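Local coordinates for protein TRAP dicarboxylate transporter-DctP subunit (Rhodobacter sphaeroides, PDB 4PE3) that probably binds a small organic acid, such as a dicarboxylate, in the periplasm and hands it to a TRAP transporter for uptake, at residues A[47-52]-A[268-273]; A[54-59]-A[261-266]; A[103-108]-A[321-326]; A[123-128]-A[331-336]. All blocks are in the same frame, centred on the assembly; numbering follows the deposited sequence. Where two conformers were deposited one is given.

Contact 1 of 4, residues A[47-52]-A[268-273]; sequences ELQHVF and KIFQQT
Phe270 is the knob of this contact and sits in a hole lined by Leu48, Gln49, Val51 and Phe52. The two helices run nearly antiparallel, with segment axes 8.1 Å apart at 151°. The ring is carried toward helix 44-59 with CG trans to the backbone N (chi1 152°). Its CD1 lies 3.4 Å from Leu48 O, and its CE1 is 3.6 Å from Gln49 CA. At the base, Phe270 CB packs 3.8 Å from Phe52 CB. Gln49 runs beside the ring in the same direction, its CG 3.7 Å from Phe270 CZ and its amide plane almost perpendicular to the ring. The amide reaches past the contact, where Ser37 bonds to OE1. The other side is looser and partly exposed. There Val51 CG1 approaches Ile269 CG2 at 4.1 Å, and Leu48 CD2 approaches Thr273 CG2 at 4.2 Å. Thr273 turns its hydroxyl back to Ile269 O in its own helix. With an alanine in place of Phe270 the ring is lost, which would probably open a gap among Leu48, Gln49, Val51 and Phe52. Helix 257-291 covers one side of helix 44-59, while Phe52 and Gln49 pack on strands 65-69 and 91-95 of the five-stranded sheet.

Contact 2 of 4, residues A[54-59]-A[261-266]; sequences DKVKEL and AKITEA
The CA atoms of Lys55 and Leu59 lie nearest those of Ala266 and Lys262 where two helical segments pass roughly antiparallel, at 142°, with axes 8.4 Å apart. Ala266 makes the tight spot. Its methyl CB lies 3.4 Å from Val56 CG2, closer than usual for two carbons, and 3.7 Å from Lys55 CB. The small side chain lets the two backbones approach here. Leu59 spans the next turn. Its CD2 lies over the helix backbone, 3.5 Å from Lys262 O and 3.6 Å from Ala266 N. The same methyl meets Glu265 CG at 3.7 Å, alongside the extended glutamate chain. Lys262 CB faces Leu59 CB at 4.1 Å, and the aliphatic chain continues past the end of helix 44-59 to Thr60. An alanine here would keep CB, but loss of the chain beyond it would probably leave Thr60 without that neighbour. Lys55 packs through its CB, then bends at chi2 (-59°) so that its amine forms a salt bridge with Glu58 OE1 in its own helix. On the sheet side, Val56 packs on Ile66 of strand 65-69, and Ile263 packs on Trp252 of helix 249-253. Ile269, farther along helix 257-291, touches Lys55 and Leu59.

Contact 3 of 4, residues A[103-108]-A[321-326]; sequences DPAFGL and GQSEMA
Asp103 and Ser323 meet because each turns its side chain back over the helix that follows it. In Asp103, CG lies trans to the backbone N (chi1 -166°). In Ser323, OG stands between the backbone N and the carbonyl carbon (chi1 84°). Both residues are N-caps, so two helix starts are joined through their caps. Asp103 OD1 takes two bonds. Ala105 N reaches its anti lone pair at 2.9 Å and nearly straight. Ser323 OG donates to the same oxygen at 2.7 Å from the syn side, 18° out of the carboxylate plane. Ser323 OG in turn accepts from Ala326 N at 2.9 Å. The serine hydroxyl thus passes the link from one helix start to the other. The carboxylate charge lies near two helix N-termini, which would probably stabilise it.

Beyond the caps the packing is mostly apolar. Ala105 CB rests 3.7 Å from Met325 CB, here selenomethionine, and 3.5 Å from Ala326 N. Pro104 and the side chain of Gln322 cross at a slant, with Gln322 OE1 3.6 Å from Pro104 CB. Leu108 reaches on to Trp316 and Val319 of helix 302-320, which also touches Pro104. The second carboxylate oxygen is used as well: a water donates to Asp103 OD2 at 2.8 Å and accepts from Met325 N at 3.0 Å.

Contact 4 of 4, residues A[123-128]-A[331-336]; sequences IDFVEN and DTLVTY
Tyr336 reaches across from helix 324-339 to Asp124 and Phe125 of helix 119-128. The motif is an edge-to-face aromatic pair beside a tyrosine-carboxylate hydrogen bond. The segment axes are 11.0 Å apart at 115°, so long side chains fill the space. Tyr336 leaves its backbone with CG opposite the N (chi1 178°), and this extends the ring toward the other helix. Its CB meets Phe125 CD1 at 3.7 Å. CG meets the same Phe125 atom, which belongs to the phenylalanine edge. The ring planes stand at 64°, with centroids 5.4 Å apart. Farther out, CE2 lies 3.9 Å from Phe125 CB, and Phe125 CA makes a CH-pi contact over the tyrosine face. CE1 and CZ both come 3.4 Å from Asp124 OD2. Phe125 is also covered on one face, where Leu333 CD1 stands 4.2 Å above the ring centre in another CH-pi contact. Asp124 is held at both oxygens. Asn128 ND2 donates to OD1 from above the carboxylate plane, and OD2 also forms a salt bridge with Lys340. At the tip, Tyr336 OH donates to the anti lone pair of Asp124 OD2 at 2.6 Å.

Contacts 1 and 2 are neighbours on the same pair of helices, 44-59 and 257-291, with centres 10 Å apart. They touch where Ile269 CG2 meets Lys55 CG at 3.8 Å. Contact 4 joins contact 1 through a salt bridge between Lys268 NZ and Glu127 OE1 at 2.8 Å. Contacts 3 and 4 share helix 324-339; their centres are 16 Å apart and they do not touch. Contacts 1 and 3 lie on opposite sides of the chain's centre, 29 Å between centres. This is the open form, and its solute site is empty. Bound zinc ions, not the transported solute, lie about 7, 9 and 11 Å from the side chains of Tyr336, Ile263 and Thr273.

Contact 1 of 4, residues A[47-52]-A[268-273]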
loop_
_atom_site.group_PDB
_atom_site.type_symbol
_atom_site.label_atom_id
_atom_site.label_comp_id
_atom_site.label_asym_id
_atom_site.label_seq_id
_atom_site.Cartn_x
_atom_site.Cartn_y
_atom_site.Cartn_z
ATOM N N GLU A 47 1.660 -16.243 -0.418
ATOM C CA GLU A 47 1.222 -17.253 0.549
ATOM C C GLU A 47 0.067 -16.803 1.444
ATOM O O GLU A 47 -0.862 -17.573 1.721
ATOM C CB GLU A 47 2.405 -17.717 1.397
ATOM C CG GLU A 47 3.354 -18.608 0.638
ATOM C CD GLU A 47 2.653 -19.859 0.191
ATOM O OE1 GLU A 47 2.021 -20.534 1.034
ATOM O OE2 GLU A 47 2.686 -20.131 -0.998
ATOM N N LEU A 48 0.116 -15.553 1.875
ATOM C CA LEU A 48 -0.961 -15.004 2.690
ATOM C C LEU A 48 -2.266 -14.928 1.902
ATOM O O LEU A 48 -3.358 -15.052 2.480
ATOM C CB LEU A 48 -0.574 -13.626 3.257
ATOM C CG LEU A 48 0.383 -13.654 4.465
ATOM C CD1 LEU A 48 1.087 -12.298 4.699
ATOM C CD2 LEU A 48 -0.354 -14.072 5.701
ATOM N N GLN A 49 -2.157 -14.733 0.595
ATOM C CA GLN A 49 -3.351 -14.657 -0.244
ATOM C C GLN A 49 -4.111 -15.981 -0.300
ATOM O O GLN A 49 -5.306 -15.993 -0.612
ATOM C CB GLN A 49 -2.978 -14.152 -1.637
ATOM C CG GLN A 49 -2.591 -12.695 -1.629
ATOM C CD GLN A 49 -1.840 -12.266 -2.851
ATOM O OE1 GLN A 49 -1.796 -12.975 -3.848
ATOM N NE2 GLN A 49 -1.215 -11.106 -2.785
ATOM N N HIS A 50 -3.455 -17.099 0.022
ATOM C CA HIS A 50 -4.179 -18.364 0.118
ATOM C C HIS A 50 -5.326 -18.246 1.143
ATOM O O HIS A 50 -6.310 -18.978 1.060
ATOM C CB HIS A 50 -3.319 -19.525 0.602
ATOM C CG HIS A 50 -2.302 -20.039 -0.371
ATOM N ND1 HIS A 50 -2.595 -20.497 -1.642
ATOM C CD2 HIS A 50 -0.988 -20.285 -0.184
ATOM C CE1 HIS A 50 -1.488 -20.972 -2.203
ATOM N NE2 HIS A 50 -0.495 -20.837 -1.342
ATOM N N VAL A 51 -5.173 -17.382 2.140
ATOM C CA VAL A 51 -6.229 -17.205 3.152
ATOM C C VAL A 51 -7.543 -16.775 2.504
ATOM O O VAL A 51 -8.601 -17.243 2.891
ATOM C CB VAL A 51 -5.795 -16.238 4.269
ATOM C CG1 VAL A 51 -6.916 -15.999 5.267
ATOM C CG2 VAL A 51 -4.573 -16.802 4.980
ATOM N N PHE A 52 -7.464 -15.908 1.500
ATOM C CA PHE A 52 -8.681 -15.490 0.804
ATOM C C PHE A 52 -9.351 -16.683 0.156
ATOM O O PHE A 52 -10.537 -16.946 0.389
ATOM C CB PHE A 52 -8.370 -14.426 -0.238
ATOM C CG PHE A 52 -9.543 -14.053 -1.097
ATOM C CD1 PHE A 52 -10.718 -13.554 -0.535
ATOM C CD2 PHE A 52 -9.462 -14.180 -2.471
ATOM C CE1 PHE A 52 -11.803 -13.197 -1.349
ATOM C CE2 PHE A 52 -10.544 -13.814 -3.285
ATOM C CZ PHE A 52 -11.695 -13.327 -2.725
ATOM N N LYS A 268 -12.059 -9.885 4.039
ATOM C CA LYS A 268 -11.759 -9.168 5.277
ATOM C C LYS A 268 -10.850 -10.018 6.165
ATOM O O LYS A 268 -9.926 -9.511 6.803
ATOM C CB LYS A 268 -13.051 -8.834 6.018
ATOM C CG LYS A 268 -12.875 -8.044 7.294
ATOM C CD LYS A 268 -12.339 -6.651 7.004
ATOM C CE LYS A 268 -12.192 -5.851 8.275
ATOM N NZ LYS A 268 -11.611 -4.526 7.995
ATOM N N ILE A 269 -11.104 -11.319 6.205
ATOM C CA ILE A 269 -10.271 -12.214 7.000
ATOM C C ILE A 269 -8.851 -12.262 6.433
ATOM O O ILE A 269 -7.872 -12.175 7.178
ATOM C CB ILE A 269 -10.868 -13.627 7.081
ATOM C CG1 ILE A 269 -12.149 -13.609 7.904
ATOM C CG2 ILE A 269 -9.863 -14.599 7.704
ATOM C CD1 ILE A 269 -12.995 -14.870 7.709
ATOM N N PHE A 270 -8.726 -12.386 5.116
ATOM C CA PHE A 270 -7.425 -12.331 4.471
ATOM C C PHE A 270 -6.718 -11.011 4.819
ATOM O O PHE A 270 -5.554 -11.002 5.229
ATOM C CB PHE A 270 -7.573 -12.512 2.947
ATOM C CG PHE A 270 -6.501 -11.847 2.134
ATOM C CD1 PHE A 270 -5.164 -12.201 2.271
ATOM C CD2 PHE A 270 -6.829 -10.862 1.228
ATOM C CE1 PHE A 270 -4.198 -11.584 1.523
ATOM C CE2 PHE A 270 -5.857 -10.234 0.478
ATOM C CZ PHE A 270 -4.538 -10.579 0.632
ATOM N N GLN A 271 -7.445 -9.904 4.658
ATOM C CA GLN A 271 -6.883 -8.589 4.919
ATOM C C GLN A 271 -6.311 -8.519 6.337
ATOM O O GLN A 271 -5.176 -8.070 6.541
ATOM C CB GLN A 271 -7.971 -7.542 4.711
ATOM C CG GLN A 271 -7.629 -6.141 5.170
ATOM C CD GLN A 271 -8.867 -5.375 5.517
ATOM O OE1 GLN A 271 -9.215 -5.255 6.679
ATOM N NE2 GLN A 271 -9.572 -4.899 4.504
ATOM N N GLN A 272 -7.096 -8.940 7.317
ATOM C CA GLN A 272 -6.686 -8.841 8.715
ATOM C C GLN A 272 -5.534 -9.785 9.056
ATOM O O GLN A 272 -4.629 -9.438 9.812
ATOM C CB GLN A 272 -7.887 -9.081 9.625
ATOM C CG GLN A 272 -8.913 -7.947 9.562
ATOM C CD GLN A 272 -8.355 -6.666 10.153
ATOM O OE1 GLN A 272 -7.924 -6.652 11.308
ATOM N NE2 GLN A 272 -8.300 -5.599 9.349
ATOM N N THR A 273 -5.565 -10.983 8.492
ATOM C CA THR A 273 -4.493 -11.947 8.726
ATOM C C THR A 273 -3.187 -11.402 8.165
ATOM O O THR A 273 -2.123 -11.541 8.791
ATOM C CB THR A 273 -4.814 -13.307 8.075
ATOM O OG1 THR A 273 -6.038 -13.801 8.629
ATOM C CG2 THR A 273 -3.683 -14.320 8.291
#

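Contact 2 of 4, residues A[54-59]-A[261-266]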
loop_
_atom_site.group_PDB
_atom_site.type_symbol
_atom_site.label_atom_id
_atom_site.label_comp_id
_atom_site.label_asym_id
_atom_site.label_seq_id
_atom_site.Cartn_x
_atom_site.Cartn_y
_atom_site.Cartn_z
ATOM N N ASP A 54 -8.964 -19.879 0.757
ATOM C CA ASP A 54 -9.365 -20.889 1.739
ATOM C C ASP A 54 -10.625 -20.489 2.508
ATOM O O ASP A 54 -11.488 -21.331 2.799
ATOM C CB ASP A 54 -8.211 -21.179 2.716
ATOM C CG ASP A 54 -7.064 -21.936 2.053
ATOM O OD1 ASP A 54 -7.303 -22.567 1.003
ATOM O OD2 ASP A 54 -5.930 -21.909 2.575
ATOM N N LYS A 55 -10.744 -19.203 2.827
ATOM C CA LYS A 55 -11.886 -18.733 3.597
ATOM C C LYS A 55 -13.134 -18.632 2.730
ATOM O O LYS A 55 -14.244 -18.794 3.231
ATOM C CB LYS A 55 -11.569 -17.403 4.280
ATOM C CG LYS A 55 -10.547 -17.527 5.401
ATOM C CD LYS A 55 -11.038 -18.479 6.482
ATOM C CE LYS A 55 -9.964 -18.768 7.506
ATOM N NZ LYS A 55 -10.471 -19.726 8.523
ATOM N N VAL A 56 -12.963 -18.370 1.438
ATOM C CA VAL A 56 -14.119 -18.374 0.537
ATOM C C VAL A 56 -14.707 -19.780 0.526
ATOM O O VAL A 56 -15.908 -19.956 0.687
ATOM C CB VAL A 56 -13.752 -17.910 -0.890
ATOM C CG1 VAL A 56 -14.887 -18.191 -1.865
ATOM C CG2 VAL A 56 -13.394 -16.427 -0.899
ATOM N N LYS A 57 -13.854 -20.784 0.390
ATOM C CA LYS A 57 -14.336 -22.163 0.360
ATOM C C LYS A 57 -14.975 -22.560 1.691
ATOM O O LYS A 57 -16.026 -23.193 1.715
ATOM C CB LYS A 57 -13.190 -23.107 0.022
ATOM C CG LYS A 57 -13.585 -24.574 -0.011
ATOM C CD LYS A 57 -12.366 -25.435 -0.292
ATOM C CE LYS A 57 -12.517 -26.232 -1.571
ATOM N NZ LYS A 57 -13.455 -27.369 -1.396
ATOM N N GLU A 58 -14.345 -22.185 2.798
ATOM C CA GLU A 58 -14.863 -22.526 4.119
ATOM C C GLU A 58 -16.211 -21.867 4.409
ATOM O O GLU A 58 -17.159 -22.532 4.831
ATOM C CB GLU A 58 -13.853 -22.134 5.204
ATOM C CG GLU A 58 -12.790 -23.187 5.471
ATOM C CD GLU A 58 -11.665 -22.674 6.354
ATOM O OE1 GLU A 58 -11.817 -21.584 6.946
ATOM O OE2 GLU A 58 -10.628 -23.364 6.451
ATOM N N LEU A 59 -16.294 -20.562 4.176
ATOM C CA LEU A 59 -17.466 -19.784 4.544
ATOM C C LEU A 59 -18.666 -20.172 3.702
ATOM O O LEU A 59 -19.801 -20.112 4.177
ATOM C CB LEU A 59 -17.179 -18.280 4.411
ATOM C CG LEU A 59 -16.490 -17.607 5.608
ATOM C CD1 LEU A 59 -15.310 -18.410 6.091
ATOM C CD2 LEU A 59 -16.057 -16.182 5.262
ATOM N N ALA A 261 -21.768 -11.722 0.530
ATOM C CA ALA A 261 -21.388 -11.368 1.894
ATOM C C ALA A 261 -20.301 -12.292 2.411
ATOM O O ALA A 261 -19.401 -11.854 3.128
ATOM C CB ALA A 261 -22.609 -11.403 2.815
ATOM N N LYS A 262 -20.351 -13.562 2.037
ATOM C CA LYS A 262 -19.337 -14.510 2.466
ATOM C C LYS A 262 -17.995 -14.236 1.804
ATOM O O LYS A 262 -16.950 -14.331 2.455
ATOM C CB LYS A 262 -19.778 -15.943 2.185
ATOM C CG LYS A 262 -20.985 -16.361 3.004
ATOM C CD LYS A 262 -21.165 -17.854 2.994
ATOM C CE LYS A 262 -22.531 -18.253 3.514
ATOM N NZ LYS A 262 -23.074 -19.421 2.761
ATOM N N ILE A 263 -18.012 -13.895 0.519
ATOM C CA ILE A 263 -16.771 -13.539 -0.181
ATOM C C ILE A 263 -16.174 -12.249 0.388
ATOM O O ILE A 263 -14.957 -12.154 0.600
ATOM C CB ILE A 263 -17.002 -13.392 -1.698
ATOM C CG1 ILE A 263 -17.387 -14.753 -2.297
ATOM C CG2 ILE A 263 -15.760 -12.812 -2.399
ATOM C CD1 ILE A 263 -17.909 -14.661 -3.713
ATOM N N THR A 264 -17.004 -11.258 0.678
ATOM C CA THR A 264 -16.506 -10.036 1.299
ATOM C C THR A 264 -15.921 -10.371 2.667
ATOM O O THR A 264 -14.873 -9.847 3.056
ATOM C CB THR A 264 -17.647 -9.007 1.412
ATOM O OG1 THR A 264 -18.050 -8.612 0.095
ATOM C CG2 THR A 264 -17.203 -7.799 2.170
ATOM N N GLU A 265 -16.569 -11.275 3.387
ATOM C CA GLU A 265 -16.098 -11.682 4.703
ATOM C C GLU A 265 -14.740 -12.384 4.591
ATOM O O GLU A 265 -13.818 -12.095 5.360
ATOM C CB GLU A 265 -17.121 -12.609 5.358
ATOM C CG GLU A 265 -16.831 -12.952 6.808
ATOM C CD GLU A 265 -17.897 -13.842 7.434
ATOM O OE1 GLU A 265 -17.660 -14.323 8.564
ATOM O OE2 GLU A 265 -18.967 -14.058 6.809
ATOM N N ALA A 266 -14.620 -13.302 3.629
ATOM C CA ALA A 266 -13.358 -13.999 3.388
ATOM C C ALA A 266 -12.235 -13.013 3.100
ATOM O O ALA A 266 -11.110 -13.164 3.581
ATOM C CB ALA A 266 -13.504 -14.997 2.230
#

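Contact 3 of 4, residues A[103-108]-A[321-326]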
loop_
_atom_site.group_PDB
_atom_site.type_symbol
_atom_site.label_atom_id
_atom_site.label_comp_id
_atom_site.label_asym_id
_atom_site.label_seq_id
_atom_site.Cartn_x
_atom_site.Cartn_y
_atom_site.Cartn_z
ATOM N N ASP A 103 -5.477 6.366 -15.499
ATOM C CA ASP A 103 -5.963 7.598 -14.894
ATOM C C ASP A 103 -5.095 7.902 -13.693
ATOM O O ASP A 103 -4.837 7.010 -12.881
ATOM C CB ASP A 103 -7.416 7.447 -14.443
ATOM C CG ASP A 103 -8.063 8.779 -14.115
ATOM O OD1 ASP A 103 -7.634 9.463 -13.163
ATOM O OD2 ASP A 103 -9.033 9.155 -14.804
ATOM N N PRO A 104 -4.621 9.153 -13.564
ATOM C CA PRO A 104 -3.753 9.418 -12.403
ATOM C C PRO A 104 -4.429 9.141 -11.057
ATOM O O PRO A 104 -3.747 8.992 -10.040
ATOM C CB PRO A 104 -3.401 10.903 -12.524
ATOM C CG PRO A 104 -3.959 11.378 -13.841
ATOM C CD PRO A 104 -4.895 10.348 -14.381
ATOM N N ALA A 105 -5.755 9.085 -11.029
ATOM C CA ALA A 105 -6.469 8.747 -9.804
ATOM C C ALA A 105 -6.011 7.412 -9.234
ATOM O O ALA A 105 -6.019 7.204 -8.024
ATOM C CB ALA A 105 -7.969 8.706 -10.057
ATOM N N PHE A 106 -5.660 6.479 -10.116
ATOM C CA PHE A 106 -5.237 5.162 -9.668
ATOM C C PHE A 106 -3.974 5.259 -8.825
ATOM O O PHE A 106 -3.870 4.595 -7.792
ATOM C CB PHE A 106 -5.030 4.213 -10.862
ATOM C CG PHE A 106 -6.315 3.681 -11.464
ATOM C CD1 PHE A 106 -7.048 2.705 -10.810
ATOM C CD2 PHE A 106 -6.788 4.167 -12.676
ATOM C CE1 PHE A 106 -8.226 2.216 -11.352
ATOM C CE2 PHE A 106 -7.957 3.680 -13.222
ATOM C CZ PHE A 106 -8.666 2.690 -12.558
ATOM N N GLY A 107 -3.020 6.069 -9.276
ATOM C CA GLY A 107 -1.766 6.242 -8.551
ATOM C C GLY A 107 -1.999 6.903 -7.208
ATOM O O GLY A 107 -1.412 6.525 -6.179
ATOM N N LEU A 108 -2.859 7.918 -7.217
ATOM C CA LEU A 108 -3.114 8.677 -6.005
ATOM C C LEU A 108 -3.843 7.858 -4.929
ATOM O O LEU A 108 -3.436 7.836 -3.765
ATOM C CB LEU A 108 -3.871 9.979 -6.311
ATOM C CG LEU A 108 -4.179 10.828 -5.083
ATOM C CD1 LEU A 108 -2.892 11.316 -4.419
ATOM C CD2 LEU A 108 -5.082 12.011 -5.438
ATOM N N GLY A 321 -5.386 17.846 -9.990
ATOM C CA GLY A 321 -5.709 18.682 -11.140
ATOM C C GLY A 321 -5.553 17.970 -12.480
ATOM O O GLY A 321 -5.923 18.535 -13.515
ATOM N N GLN A 322 -5.033 16.741 -12.472
ATOM C CA GLN A 322 -4.701 16.033 -13.708
ATOM C C GLN A 322 -5.877 15.239 -14.292
ATOM O O GLN A 322 -5.827 14.833 -15.451
ATOM C CB GLN A 322 -3.501 15.107 -13.497
ATOM C CG GLN A 322 -2.232 15.843 -13.063
ATOM C CD GLN A 322 -1.050 14.919 -12.862
ATOM O OE1 GLN A 322 -1.179 13.704 -12.951
ATOM N NE2 GLN A 322 0.111 15.497 -12.576
ATOM N N SER A 323 -6.918 15.001 -13.497
ATOM C CA SER A 323 -8.115 14.311 -14.003
ATOM C C SER A 323 -9.292 14.499 -13.070
ATOM O O SER A 323 -9.121 14.794 -11.893
ATOM C CB SER A 323 -7.874 12.804 -14.165
ATOM O OG SER A 323 -8.072 12.119 -12.928
ATOM N N GLU A 324 -10.501 14.327 -13.596
ATOM C CA GLU A 324 -11.685 14.479 -12.775
ATOM C C GLU A 324 -11.693 13.485 -11.626
ATOM O O GLU A 324 -11.996 13.852 -10.490
ATOM C CB GLU A 324 -12.942 14.289 -13.615
ATOM C CG GLU A 324 -14.192 14.769 -12.916
ATOM C CD GLU A 324 -15.351 14.917 -13.870
ATOM O OE1 GLU A 324 -16.072 13.921 -14.091
ATOM O OE2 GLU A 324 -15.521 16.016 -14.417
HETATM N N MSE A 325 -11.369 12.229 -11.909
HETATM C CA MSE A 325 -11.374 11.221 -10.864
HETATM C C MSE A 325 -10.271 11.462 -9.829
HETATM O O MSE A 325 -10.442 11.162 -8.646
HETATM C CB MSE A 325 -11.230 9.816 -11.453
HETATM C CG MSE A 325 -12.499 9.226 -12.008
HETATM SE SE MSE A 325 -13.966 9.313 -10.734
HETATM C CE MSE A 325 -13.344 8.157 -9.375
ATOM N N ALA A 326 -9.138 12.005 -10.255
ATOM C CA ALA A 326 -8.082 12.295 -9.288
ATOM C C ALA A 326 -8.540 13.370 -8.309
ATOM O O ALA A 326 -8.276 13.279 -7.107
ATOM C CB ALA A 326 -6.794 12.713 -9.988
HETATM O O HOH W 1 -11.001 11.084 -14.617
#

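Contact 4 of 4, residues A[123-128]-A[331-336]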
loop_
_atom_site.group_PDB
_atom_site.type_symbol
_atom_site.label_atom_id
_atom_site.label_comp_id
_atom_site.label_asym_id
_atom_site.label_seq_id
_atom_site.Cartn_x
_atom_site.Cartn_y
_atom_site.Cartn_z
ATOM N N ILE A 123 -7.500 1.293 5.744
ATOM C CA ILE A 123 -8.604 0.342 5.672
ATOM C C ILE A 123 -9.921 1.019 6.074
ATOM O O ILE A 123 -10.958 0.798 5.453
ATOM C CB ILE A 123 -8.310 -0.897 6.538
ATOM C CG1 ILE A 123 -7.311 -1.816 5.818
ATOM C CG2 ILE A 123 -9.566 -1.661 6.851
ATOM C CD1 ILE A 123 -6.442 -2.640 6.732
ATOM N N ASP A 124 -9.884 1.860 7.099
ATOM C CA ASP A 124 -11.076 2.601 7.505
ATOM C C ASP A 124 -11.500 3.616 6.448
ATOM O O ASP A 124 -12.698 3.762 6.167
ATOM C CB ASP A 124 -10.872 3.268 8.865
ATOM C CG ASP A 124 -12.148 3.871 9.393
ATOM O OD1 ASP A 124 -13.019 3.081 9.802
ATOM O OD2 ASP A 124 -12.286 5.112 9.380
ATOM N N PHE A 125 -10.531 4.300 5.844
ATOM C CA PHE A 125 -10.834 5.171 4.712
ATOM C C PHE A 125 -11.569 4.417 3.593
ATOM O O PHE A 125 -12.588 4.886 3.048
ATOM C CB PHE A 125 -9.565 5.807 4.174
ATOM C CG PHE A 125 -9.735 6.481 2.851
ATOM C CD1 PHE A 125 -10.496 7.622 2.726
ATOM C CD2 PHE A 125 -9.110 5.978 1.726
ATOM C CE1 PHE A 125 -10.639 8.241 1.516
ATOM C CE2 PHE A 125 -9.260 6.597 0.499
ATOM C CZ PHE A 125 -10.029 7.717 0.389
ATOM N N VAL A 126 -11.091 3.231 3.247
ATOM C CA VAL A 126 -11.727 2.451 2.191
ATOM C C VAL A 126 -13.104 1.972 2.602
ATOM O O VAL A 126 -14.071 2.132 1.849
ATOM C CB VAL A 126 -10.838 1.261 1.777
ATOM C CG1 VAL A 126 -11.598 0.305 0.858
ATOM C CG2 VAL A 126 -9.614 1.794 1.106
ATOM N N GLU A 127 -13.210 1.387 3.788
ATOM C CA GLU A 127 -14.431 0.691 4.148
ATOM C C GLU A 127 -15.534 1.620 4.649
ATOM O O GLU A 127 -16.710 1.341 4.445
ATOM C CB GLU A 127 -14.123 -0.422 5.149
ATOM C CG GLU A 127 -13.224 -1.486 4.490
ATOM C CD GLU A 127 -12.857 -2.675 5.372
ATOM O OE1 GLU A 127 -13.124 -2.655 6.591
ATOM O OE2 GLU A 127 -12.281 -3.656 4.819
ATOM N N ASN A 128 -15.158 2.743 5.261
ATOM C CA ASN A 128 -16.131 3.665 5.867
ATOM C C ASN A 128 -15.989 5.114 5.426
ATOM O O ASN A 128 -16.873 5.917 5.704
ATOM C CB ASN A 128 -15.975 3.625 7.389
ATOM C CG ASN A 128 -16.223 2.245 7.959
ATOM O OD1 ASN A 128 -17.209 1.598 7.614
ATOM N ND2 ASN A 128 -15.306 1.767 8.803
ATOM N N ASP A 331 -10.491 14.915 -3.005
ATOM C CA ASP A 331 -11.519 15.535 -2.159
ATOM C C ASP A 331 -11.963 14.573 -1.070
ATOM O O ASP A 331 -12.107 14.951 0.093
ATOM C CB ASP A 331 -12.745 15.945 -2.966
ATOM C CG ASP A 331 -12.487 17.125 -3.874
ATOM O OD1 ASP A 331 -11.483 17.828 -3.674
ATOM O OD2 ASP A 331 -13.295 17.339 -4.796
ATOM N N THR A 332 -12.150 13.318 -1.456
ATOM C CA THR A 332 -12.637 12.313 -0.529
ATOM C C THR A 332 -11.612 12.011 0.555
ATOM O O THR A 332 -11.963 11.894 1.731
ATOM C CB THR A 332 -13.043 11.052 -1.309
ATOM O OG1 THR A 332 -14.062 11.402 -2.251
ATOM C CG2 THR A 332 -13.579 9.960 -0.392
ATOM N N LEU A 333 -10.344 11.909 0.148
ATOM C CA LEU A 333 -9.241 11.650 1.065
ATOM C C LEU A 333 -9.051 12.788 2.049
ATOM O O LEU A 333 -8.953 12.567 3.241
ATOM C CB LEU A 333 -7.968 11.441 0.255
ATOM C CG LEU A 333 -6.706 11.259 1.104
ATOM C CD1 LEU A 333 -6.793 9.996 1.955
ATOM C CD2 LEU A 333 -5.483 11.187 0.206
ATOM N N VAL A 334 -9.028 14.011 1.542
ATOM C CA VAL A 334 -8.786 15.157 2.407
ATOM C C VAL A 334 -9.957 15.357 3.366
ATOM O O VAL A 334 -9.747 15.683 4.535
ATOM C CB VAL A 334 -8.521 16.436 1.584
ATOM C CG1 VAL A 334 -8.568 17.679 2.467
ATOM C CG2 VAL A 334 -7.172 16.326 0.881
ATOM N N THR A 335 -11.183 15.161 2.889
ATOM C CA THR A 335 -12.332 15.202 3.777
ATOM C C THR A 335 -12.191 14.187 4.908
ATOM O O THR A 335 -12.401 14.521 6.069
ATOM C CB THR A 335 -13.648 14.963 3.001
ATOM O OG1 THR A 335 -13.826 16.019 2.052
ATOM C CG2 THR A 335 -14.841 14.926 3.949
ATOM N N TYR A 336 -11.789 12.963 4.576
ATOM C CA TYR A 336 -11.602 11.911 5.573
ATOM C C TYR A 336 -10.535 12.270 6.623
ATOM O O TYR A 336 -10.767 12.169 7.828
ATOM C CB TYR A 336 -11.235 10.582 4.877
ATOM C CG TYR A 336 -10.975 9.475 5.865
ATOM C CD1 TYR A 336 -12.025 8.740 6.399
ATOM C CD2 TYR A 336 -9.686 9.192 6.295
ATOM C CE1 TYR A 336 -11.796 7.757 7.319
ATOM C CE2 TYR A 336 -9.451 8.202 7.213
ATOM C CZ TYR A 336 -10.502 7.498 7.728
ATOM O OH TYR A 336 -10.279 6.511 8.641
#